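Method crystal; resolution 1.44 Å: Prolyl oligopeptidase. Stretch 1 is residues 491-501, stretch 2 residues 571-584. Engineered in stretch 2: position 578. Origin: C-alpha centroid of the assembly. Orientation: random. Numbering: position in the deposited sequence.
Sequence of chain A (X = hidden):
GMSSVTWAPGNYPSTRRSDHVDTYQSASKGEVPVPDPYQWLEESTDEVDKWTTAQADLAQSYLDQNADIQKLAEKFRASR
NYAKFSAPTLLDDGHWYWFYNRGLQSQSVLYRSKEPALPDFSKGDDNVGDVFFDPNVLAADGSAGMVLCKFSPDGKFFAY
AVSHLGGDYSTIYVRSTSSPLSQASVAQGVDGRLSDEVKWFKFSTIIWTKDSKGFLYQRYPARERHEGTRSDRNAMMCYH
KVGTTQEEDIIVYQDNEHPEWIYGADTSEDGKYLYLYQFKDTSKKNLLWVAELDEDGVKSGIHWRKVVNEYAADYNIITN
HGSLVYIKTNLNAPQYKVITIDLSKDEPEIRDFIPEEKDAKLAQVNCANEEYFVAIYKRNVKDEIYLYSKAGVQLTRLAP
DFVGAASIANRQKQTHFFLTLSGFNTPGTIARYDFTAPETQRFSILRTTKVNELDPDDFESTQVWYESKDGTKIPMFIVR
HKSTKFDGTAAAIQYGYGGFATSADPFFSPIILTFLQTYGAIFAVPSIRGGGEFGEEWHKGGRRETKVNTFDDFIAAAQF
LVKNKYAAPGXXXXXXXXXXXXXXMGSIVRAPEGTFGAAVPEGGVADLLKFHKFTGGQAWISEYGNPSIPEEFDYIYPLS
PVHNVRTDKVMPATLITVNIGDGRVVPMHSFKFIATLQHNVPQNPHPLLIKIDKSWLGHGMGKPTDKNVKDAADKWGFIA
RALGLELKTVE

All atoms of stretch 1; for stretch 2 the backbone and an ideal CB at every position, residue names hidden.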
# COMPACT_ATOMS: atom_id res chain seq x y z
N ALA A 491 -18.75 -17.19 11.74
CA ALA A 491 -18.14 -17.07 10.44
C ALA A 491 -16.83 -16.32 10.57
O ALA A 491 -16.59 -15.59 11.53
CB ALA A 491 -19.07 -16.26 9.50
N ALA A 492 -15.96 -16.49 9.58
CA ALA A 492 -14.67 -15.84 9.58
C ALA A 492 -14.45 -15.15 8.24
O ALA A 492 -14.81 -15.71 7.20
CB ALA A 492 -13.53 -16.85 9.83
N ILE A 493 -13.92 -13.94 8.28
CA ILE A 493 -13.34 -13.32 7.10
C ILE A 493 -11.84 -13.36 7.26
O ILE A 493 -11.30 -12.84 8.25
CB ILE A 493 -13.86 -11.92 6.82
CG1 ILE A 493 -15.24 -12.07 6.17
CG2 ILE A 493 -12.93 -11.21 5.89
CD1 ILE A 493 -16.32 -12.58 6.98
N GLN A 494 -11.19 -14.01 6.31
CA GLN A 494 -9.75 -14.24 6.33
C GLN A 494 -9.12 -13.41 5.21
O GLN A 494 -9.47 -13.58 4.03
CB GLN A 494 -9.45 -15.73 6.16
CG GLN A 494 -8.00 -16.08 6.15
CD GLN A 494 -7.76 -17.54 6.01
OE1 GLN A 494 -8.28 -18.32 6.81
NE2 GLN A 494 -7.02 -17.95 5.00
N TYR A 495 -8.20 -12.54 5.59
CA TYR A 495 -7.64 -11.55 4.70
C TYR A 495 -6.18 -11.83 4.48
O TYR A 495 -5.48 -12.21 5.42
CB TYR A 495 -7.79 -10.16 5.34
CG TYR A 495 -7.34 -9.01 4.49
CD1 TYR A 495 -8.00 -8.72 3.30
CD2 TYR A 495 -6.28 -8.24 4.84
CE1 TYR A 495 -7.58 -7.68 2.47
CE2 TYR A 495 -5.85 -7.19 4.02
CZ TYR A 495 -6.51 -6.92 2.84
OH TYR A 495 -6.11 -5.87 2.02
N GLY A 496 -5.70 -11.62 3.27
CA GLY A 496 -4.29 -11.80 3.01
C GLY A 496 -3.79 -10.98 1.83
O GLY A 496 -4.56 -10.49 1.01
N TYR A 497 -2.47 -10.87 1.77
CA TYR A 497 -1.78 -10.25 0.65
C TYR A 497 -0.77 -11.26 0.12
O TYR A 497 -1.00 -11.84 -0.95
CB TYR A 497 -1.13 -8.92 1.05
CG TYR A 497 -0.49 -8.21 -0.09
CD1 TYR A 497 -1.26 -7.55 -1.06
CD2 TYR A 497 0.90 -8.16 -0.22
CE1 TYR A 497 -0.65 -6.87 -2.10
CE2 TYR A 497 1.49 -7.49 -1.26
CZ TYR A 497 0.72 -6.85 -2.20
OH TYR A 497 1.32 -6.14 -3.23
N GLY A 498 0.30 -11.54 0.85
CA GLY A 498 1.12 -12.71 0.60
C GLY A 498 2.23 -12.55 -0.42
O GLY A 498 2.42 -13.42 -1.28
N GLY A 499 2.93 -11.46 -0.39
CA GLY A 499 3.97 -11.24 -1.37
C GLY A 499 4.72 -9.94 -1.13
O GLY A 499 4.33 -9.05 -0.34
N PHE A 500 5.82 -9.82 -1.87
CA PHE A 500 6.55 -8.57 -2.07
C PHE A 500 7.20 -8.05 -0.78
O PHE A 500 7.60 -6.87 -0.72
CB PHE A 500 5.71 -7.50 -2.74
CG PHE A 500 5.24 -7.88 -4.13
CD1 PHE A 500 6.10 -7.67 -5.22
CD2 PHE A 500 4.00 -8.44 -4.36
CE1 PHE A 500 5.72 -8.01 -6.49
CE2 PHE A 500 3.60 -8.80 -5.67
CZ PHE A 500 4.45 -8.55 -6.75
N ALA A 501 7.37 -8.93 0.21
CA ALA A 501 7.89 -8.54 1.51
C ALA A 501 6.99 -7.53 2.21
O ALA A 501 7.43 -6.83 3.14
CB ALA A 501 9.34 -8.03 1.42
N UNK A 571 -17.77 -21.73 6.69
CA UNK A 571 -18.04 -20.33 6.93
C UNK A 571 -16.79 -19.46 7.01
O UNK A 571 -16.80 -18.44 7.67
CB UNK A 571 -18.84 -20.19 8.23
N UNK A 572 -15.72 -19.87 6.33
CA UNK A 572 -14.54 -19.02 6.14
C UNK A 572 -14.63 -18.38 4.76
O UNK A 572 -14.65 -19.08 3.75
CB UNK A 572 -13.24 -19.82 6.29
N UNK A 573 -14.68 -17.06 4.72
CA UNK A 573 -14.65 -16.28 3.50
C UNK A 573 -13.27 -15.67 3.37
O UNK A 573 -12.63 -15.37 4.38
CB UNK A 573 -15.74 -15.20 3.49
N UNK A 574 -12.81 -15.49 2.15
CA UNK A 574 -11.48 -14.92 1.92
C UNK A 574 -11.56 -13.67 1.07
O UNK A 574 -12.42 -13.54 0.18
CB UNK A 574 -10.56 -15.95 1.25
N UNK A 575 -10.62 -12.76 1.32
CA UNK A 575 -10.57 -11.46 0.66
C UNK A 575 -9.12 -11.01 0.58
O UNK A 575 -8.32 -11.29 1.47
CB UNK A 575 -11.42 -10.43 1.40
N UNK A 576 -8.80 -10.32 -0.53
CA UNK A 576 -7.47 -9.74 -0.72
C UNK A 576 -7.49 -8.95 -2.02
O UNK A 576 -8.40 -9.11 -2.84
CB UNK A 576 -6.38 -10.82 -0.74
N UNK A 577 -6.51 -8.06 -2.14
CA UNK A 577 -6.42 -7.17 -3.28
C UNK A 577 -5.03 -7.23 -3.90
O UNK A 577 -4.02 -7.35 -3.21
CB UNK A 577 -6.76 -5.74 -2.87
N UNK A 578 -4.99 -7.10 -5.23
CA UNK A 578 -3.74 -7.08 -6.01
C UNK A 578 -3.07 -8.42 -5.86
O UNK A 578 -3.66 -9.43 -6.29
CB UNK A 578 -2.81 -5.96 -5.56
N UNK A 579 -1.85 -8.52 -5.32
CA UNK A 579 -1.32 -9.85 -5.01
C UNK A 579 -2.29 -10.66 -4.16
O UNK A 579 -2.34 -11.88 -4.29
CB UNK A 579 0.02 -9.73 -4.29
N UNK A 580 -3.03 -9.98 -3.26
CA UNK A 580 -4.02 -10.64 -2.43
C UNK A 580 -5.17 -11.18 -3.25
O UNK A 580 -5.83 -12.14 -2.84
CB UNK A 580 -4.55 -9.68 -1.36
N UNK A 581 -5.47 -10.55 -4.40
CA UNK A 581 -6.52 -11.10 -5.28
C UNK A 581 -6.06 -12.35 -5.99
O UNK A 581 -6.81 -13.31 -6.16
CB UNK A 581 -6.95 -10.06 -6.31
N UNK A 582 -4.80 -12.37 -6.41
CA UNK A 582 -4.16 -13.59 -6.89
C UNK A 582 -4.22 -14.68 -5.83
O UNK A 582 -4.54 -15.84 -6.11
CB UNK A 582 -2.71 -13.32 -7.29
N UNK A 583 -3.91 -14.31 -4.60
CA UNK A 583 -3.98 -15.24 -3.49
C UNK A 583 -5.37 -15.86 -3.40
O UNK A 583 -5.50 -17.08 -3.26
CB UNK A 583 -3.62 -14.54 -2.18
N UNK A 584 -6.40 -15.03 -3.44
CA UNK A 584 -7.78 -15.53 -3.36
C UNK A 584 -8.13 -16.44 -4.53
O UNK A 584 -8.69 -17.53 -4.35
CB UNK A 584 -8.76 -14.36 -3.31

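The first part of stretch 2 includes a strand that runs parallel to the strand of stretch 1. At position 571 the CA-to-CB bond points sideways, and the ideal CB lies 3.9 Å from Ala491 CA; nothing charged is offered, so many side chains would fit. It is Lys571, whose chain leads away from stretch 1. Its backbone does the pairing: Ala492 N donates to Lys571 O at 2.9 Å.

Position 572 bridges Ala492, and its CB shares a sheet face with Ala492 and Gln494. Beta-branched or other apolar residues suit an extended backbone beside a methyl group. Val572 places CG2 4.3 Å from Ala492 CB.

Position 573 turns to the face of Ile493 and Tyr495, its ideal CB 4.2 Å from Ile493 CG1, so a small apolar group suffices. Ala573 packs CB 4.1 Å from Ile493 CG1, while its backbone bonds at both ends. Ala573 N donates to Ala492 O at 2.8 Å. Gln494 N donates to Ala573 O, also at 2.8 Å.

Position 574 lies beside Gln494, where the aliphatic part of that side chain would welcome an apolar neighbour. Ile574 rests CG2 4.0 Å from Gln494 CB, and its CD1 end leads away.

Position 575 bridges Tyr495, its CB 4.3 Å from Tyr495 CD1 and 4.8 Å from Ile493 CG2; a medium side chain, polar or apolar, is plausible. Asn575 brings OD1 to 3.7 Å from Tyr495 CD1, and its amide is hydrogen-bonded elsewhere in the structure. Its backbone continues the ladder: Asn575 N donates to Gln494 O at 3.1 Å, and Gly496 N to Asn575 O at 3.2 Å.

Position 576 permits no CB: an ideal one would stand 2.6 Å from Gly496 O. Gly576 is therefore well suited, with Gly576 CA 3.5 Å from Gly496 O.

At position 577 the CB points sideways, 4.9 Å from Tyr495 OH, leaving the choice wide. It is Ala577, whose N donates to a water at 2.9 Å; that water in turn donates to Gly496 O at 2.8 Å.

Position 578 has phi 64° and psi -119°, a strained turn just before the helix. A small side chain fits beside Tyr497 CE1, 4.2 Å from the ideal CB. The residue is Ala578, an engineered substitution for serine, with CB 4.4 Å from Tyr497 CE1.

Position 579 points toward stretch 1, over the Tyr497 ring and near the carbonyls of Tyr497 and Gly498, which invite a donor. Asn579 meets both demands: Asn579 CB sits over the face of the Tyr497 ring, 3.9 Å from the ring centroid, and Asn579 ND2 donates to Tyr497 O at 2.8 Å.

Position 580 also faces stretch 1, but an ideal CB would be 2.5 Å from Gly496 O. Gly580 lets the helix approach closely, its CA 3.5 Å from Gly496 O.

Positions 581, 582 and 584 do not touch stretch 1, which leaves their choice open; they are Gly581, Leu582 and Val584. Position 583, one turn after 579, points back toward Tyr497 O, and a branched apolar chain could cover the glycine backbone. Leu583 sets CD2 3.8 Å from Gly496 C.

Stretch 2 (571-584) KVAINGAANGGLLV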
# COMPACT_ATOMS: atom_id res chain seq x y z
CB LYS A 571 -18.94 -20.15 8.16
CG LYS A 571 -20.35 -20.83 8.04
CD LYS A 571 -21.27 -20.17 9.07
CE LYS A 571 -22.67 -20.80 9.18
NZ LYS A 571 -23.23 -21.11 7.83
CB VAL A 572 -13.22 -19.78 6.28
CG1 VAL A 572 -12.07 -18.81 6.13
CG2 VAL A 572 -13.12 -20.55 7.61
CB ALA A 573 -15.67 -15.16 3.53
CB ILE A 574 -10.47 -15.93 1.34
CG1 ILE A 574 -11.00 -16.60 0.09
CG2 ILE A 574 -10.07 -16.98 2.40
CD1 ILE A 574 -9.97 -17.53 -0.62
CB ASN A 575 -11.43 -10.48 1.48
CG ASN A 575 -11.44 -9.05 0.97
OD1 ASN A 575 -11.26 -8.12 1.76
ND2 ASN A 575 -11.69 -8.84 -0.31
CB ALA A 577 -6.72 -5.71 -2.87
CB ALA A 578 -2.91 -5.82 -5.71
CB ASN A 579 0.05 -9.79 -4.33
CG ASN A 579 0.75 -11.14 -4.33
OD1 ASN A 579 1.29 -11.57 -5.34
ND2 ASN A 579 0.72 -11.85 -3.20
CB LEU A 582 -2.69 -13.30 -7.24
CG LEU A 582 -1.82 -14.53 -7.48
CD1 LEU A 582 -2.26 -15.38 -8.68
CD2 LEU A 582 -0.34 -14.11 -7.69
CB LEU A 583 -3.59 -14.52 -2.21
CG LEU A 583 -3.70 -15.34 -0.93
CD1 LEU A 583 -2.66 -16.45 -0.90
CD2 LEU A 583 -3.54 -14.43 0.27
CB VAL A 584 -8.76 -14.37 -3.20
CG1 VAL A 584 -10.19 -14.81 -3.37
CG2 VAL A 584 -8.58 -13.76 -1.85
O HOH W 1 -4.67 -7.89 0.10
O HOH W 2 0.27 -6.67 -5.61
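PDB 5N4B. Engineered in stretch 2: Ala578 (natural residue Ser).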